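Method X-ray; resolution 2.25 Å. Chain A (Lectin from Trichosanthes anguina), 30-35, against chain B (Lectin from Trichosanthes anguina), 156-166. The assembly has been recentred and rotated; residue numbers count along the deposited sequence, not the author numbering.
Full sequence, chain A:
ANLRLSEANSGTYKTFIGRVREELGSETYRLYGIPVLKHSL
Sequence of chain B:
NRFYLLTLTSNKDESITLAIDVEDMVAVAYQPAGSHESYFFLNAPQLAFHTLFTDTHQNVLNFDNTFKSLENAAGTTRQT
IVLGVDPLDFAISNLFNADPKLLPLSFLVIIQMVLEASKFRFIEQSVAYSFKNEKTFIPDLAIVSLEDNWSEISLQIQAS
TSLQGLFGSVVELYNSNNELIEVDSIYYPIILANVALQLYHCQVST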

# COMPACT_ATOMS: atom_id res chain seq x y z
N ARG A 30 8.44 -9.82 9.13
CA ARG A 30 7.47 -9.19 8.25
C ARG A 30 6.16 -8.99 8.98
O ARG A 30 5.77 -9.82 9.79
CB ARG A 30 7.19 -10.09 7.03
CG ARG A 30 8.31 -10.17 6.02
CD ARG A 30 8.09 -11.30 5.02
NE ARG A 30 9.30 -11.57 4.25
CZ ARG A 30 9.50 -11.25 2.97
NH1 ARG A 30 8.56 -10.62 2.26
NH2 ARG A 30 10.66 -11.55 2.39
N LEU A 31 5.47 -7.90 8.68
CA LEU A 31 4.20 -7.61 9.31
C LEU A 31 3.19 -7.35 8.21
O LEU A 31 3.39 -6.47 7.38
CB LEU A 31 4.31 -6.39 10.23
CG LEU A 31 5.31 -6.44 11.40
CD1 LEU A 31 5.38 -5.07 12.08
CD2 LEU A 31 4.96 -7.51 12.43
N TYR A 32 2.11 -8.11 8.22
CA TYR A 32 1.15 -8.10 7.14
C TYR A 32 1.83 -8.35 5.76
O TYR A 32 1.38 -7.84 4.75
CB TYR A 32 0.38 -6.78 7.11
CG TYR A 32 -0.17 -6.29 8.44
CD1 TYR A 32 0.45 -5.24 9.13
CD2 TYR A 32 -1.33 -6.83 9.00
CE1 TYR A 32 -0.05 -4.76 10.33
CE2 TYR A 32 -1.84 -6.36 10.20
CZ TYR A 32 -1.20 -5.32 10.87
OH TYR A 32 -1.71 -4.84 12.07
N GLY A 33 2.93 -9.10 5.75
CA GLY A 33 3.72 -9.36 4.53
C GLY A 33 4.77 -8.31 4.12
O GLY A 33 5.53 -8.52 3.17
N ILE A 34 4.80 -7.17 4.82
CA ILE A 34 5.75 -6.10 4.51
C ILE A 34 7.02 -6.27 5.33
O ILE A 34 6.97 -6.25 6.55
CB ILE A 34 5.14 -4.73 4.83
CG1 ILE A 34 3.80 -4.59 4.11
CG2 ILE A 34 6.09 -3.61 4.43
CD1 ILE A 34 3.03 -3.35 4.50
N PRO A 35 8.17 -6.46 4.68
CA PRO A 35 9.39 -6.68 5.45
C PRO A 35 9.92 -5.45 6.21
O PRO A 35 9.88 -4.33 5.72
CB PRO A 35 10.41 -7.13 4.40
CG PRO A 35 9.76 -7.01 3.06
CD PRO A 35 8.39 -6.46 3.22
N GLN B 156 3.41 3.36 12.52
CA GLN B 156 2.00 3.04 12.68
C GLN B 156 1.66 1.61 12.27
O GLN B 156 0.79 0.99 12.86
CB GLN B 156 1.13 4.05 11.94
CG GLN B 156 1.27 5.48 12.43
CD GLN B 156 1.07 5.63 13.93
OE1 GLN B 156 0.33 4.86 14.55
NE2 GLN B 156 1.74 6.61 14.51
N ILE B 157 2.36 1.09 11.27
CA ILE B 157 2.17 -0.31 10.91
C ILE B 157 2.52 -1.21 12.09
O ILE B 157 1.78 -2.13 12.43
CB ILE B 157 3.00 -0.72 9.68
CG1 ILE B 157 2.43 -0.06 8.44
CG2 ILE B 157 3.00 -2.24 9.49
CD1 ILE B 157 3.27 -0.26 7.20
N GLN B 158 3.69 -0.96 12.69
CA GLN B 158 4.11 -1.75 13.84
C GLN B 158 3.16 -1.59 15.02
O GLN B 158 2.78 -2.57 15.67
CB GLN B 158 5.54 -1.43 14.22
CG GLN B 158 6.55 -2.02 13.22
CD GLN B 158 7.86 -1.25 13.11
OE1 GLN B 158 8.53 -0.99 14.11
NE2 GLN B 158 8.24 -0.90 11.89
N ALA B 159 2.74 -0.36 15.25
CA ALA B 159 1.85 -0.04 16.33
C ALA B 159 0.49 -0.72 16.16
O ALA B 159 -0.13 -1.14 17.13
CB ALA B 159 1.68 1.46 16.41
N SER B 160 0.04 -0.82 14.91
CA SER B 160 -1.26 -1.39 14.57
C SER B 160 -1.42 -2.85 14.98
O SER B 160 -2.55 -3.33 15.09
CB SER B 160 -1.51 -1.30 13.07
OG SER B 160 -0.82 -2.35 12.40
N THR B 161 -0.32 -3.55 15.21
CA THR B 161 -0.41 -4.94 15.60
C THR B 161 -1.01 -5.14 16.98
O THR B 161 -1.41 -6.25 17.31
CB THR B 161 0.96 -5.63 15.61
OG1 THR B 161 1.83 -4.94 16.51
CG2 THR B 161 1.57 -5.64 14.22
N SER B 162 -1.04 -4.08 17.80
CA SER B 162 -1.61 -4.16 19.16
C SER B 162 -3.11 -3.88 19.19
O SER B 162 -3.75 -4.12 20.19
CB SER B 162 -0.90 -3.18 20.11
OG SER B 162 -1.17 -1.83 19.75
N LEU B 163 -3.69 -3.37 18.10
CA LEU B 163 -5.11 -3.08 18.11
C LEU B 163 -5.78 -3.23 16.73
O LEU B 163 -6.25 -2.25 16.15
CB LEU B 163 -5.36 -1.67 18.65
CG LEU B 163 -6.82 -1.42 19.09
CD1 LEU B 163 -7.11 -2.12 20.41
CD2 LEU B 163 -7.14 0.05 19.20
N GLN B 164 -5.82 -4.45 16.21
CA GLN B 164 -6.72 -4.78 15.09
C GLN B 164 -6.38 -4.04 13.79
O GLN B 164 -7.27 -3.78 12.99
CB GLN B 164 -8.18 -4.43 15.46
CG GLN B 164 -8.71 -5.05 16.75
CD GLN B 164 -9.37 -6.40 16.53
OE1 GLN B 164 -9.00 -7.15 15.61
NE2 GLN B 164 -10.35 -6.72 17.36
N GLY B 165 -5.12 -3.66 13.61
CA GLY B 165 -4.70 -2.99 12.37
C GLY B 165 -5.00 -1.51 12.34
O GLY B 165 -4.82 -0.86 11.31
N LEU B 166 -5.42 -0.96 13.47
CA LEU B 166 -5.67 0.46 13.58
C LEU B 166 -4.41 1.22 14.00
O LEU B 166 -3.66 0.78 14.87
CB LEU B 166 -6.79 0.73 14.59
CG LEU B 166 -8.18 0.30 14.07
CD1 LEU B 166 -9.07 -0.19 15.20
CD2 LEU B 166 -8.85 1.45 13.33

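The chain A side of this contact is the tip of a hairpin. A:Leu31 to A:Ile34 form a type I' turn, closed by paired backbone hydrogen bonds: A:Leu31 N to A:Ile34 O at 3.1 Å and A:Ile34 N to A:Leu31 O at 3.0 Å. A:Gly33 makes the tight reversal possible, since at its backbone angles a CB would be jammed against the carbonyl of A:Tyr32. The result is a compact knuckle from which A:Leu31, A:Tyr32 and A:Ile34 all point their CA-to-CB bonds toward chain B, while A:Arg30, A:Gly33 and A:Pro35 take no part.

Chain B meets this knuckle with a helix, a short 3-10 segment and the turn beyond it. The backbones stay well apart, the nearest CA atoms, those of A:Leu31 and B:Gln158, being 7.4 Å from each other, so side chains do the filling.

B:Ile157 is the central bump on the helix. Its CG2 lies 4.4 Å from A:Leu31 CB and 4.0 Å from A:Tyr32 CD1, and its CD1 reaches A:Ile34 CD1 at 4.1 Å. One branched side chain thus touches all three hairpin residues, in carbon-to-carbon contacts at ordinary van der Waals distances. A:Leu31 reaches both the helix and the 3-10 segment, its CD1 3.5 Å from B:Gln158 CG and its CD2 4.3 Å from B:Thr161 CG2. The glutamine offers its aliphatic stem here, while its amide is hydrogen-bonded elsewhere in the structure.

A:Tyr32 is the long probe, with the largest area covered by the other stretch. Its hydroxyl enters a pocket lined by B:Ser160, B:Thr161 and B:Gly165. The ring edge faces B:Ile157 O, 3.8 Å from A:Tyr32 CE1, and at the tip A:Tyr32 OH makes a hydrogen bond with B:Ser160 OG at 2.7 Å. That serine gives a proton to the backbone, B:Ser160 OG to B:Ile157 O at 2.6 Å, which ties its hydroxyl to the helix as well as to the tyrosine.

B:Gly165, in a second type I' turn from B:Leu163 to B:Leu166, closes the pocket; its N bonds B:Ser160 O at 3.0 Å. B:Gly165 CA sits 3.5 Å from A:Tyr32 OH; its positive phi favours glycine, and an ideal CB would lie 4.0 Å from that oxygen. The rule is economical: a tight turn presents three side chains, a helical isoleucine lies across all three, and one tyrosine carries a polar tip to a serine waiting beyond the apolar patch.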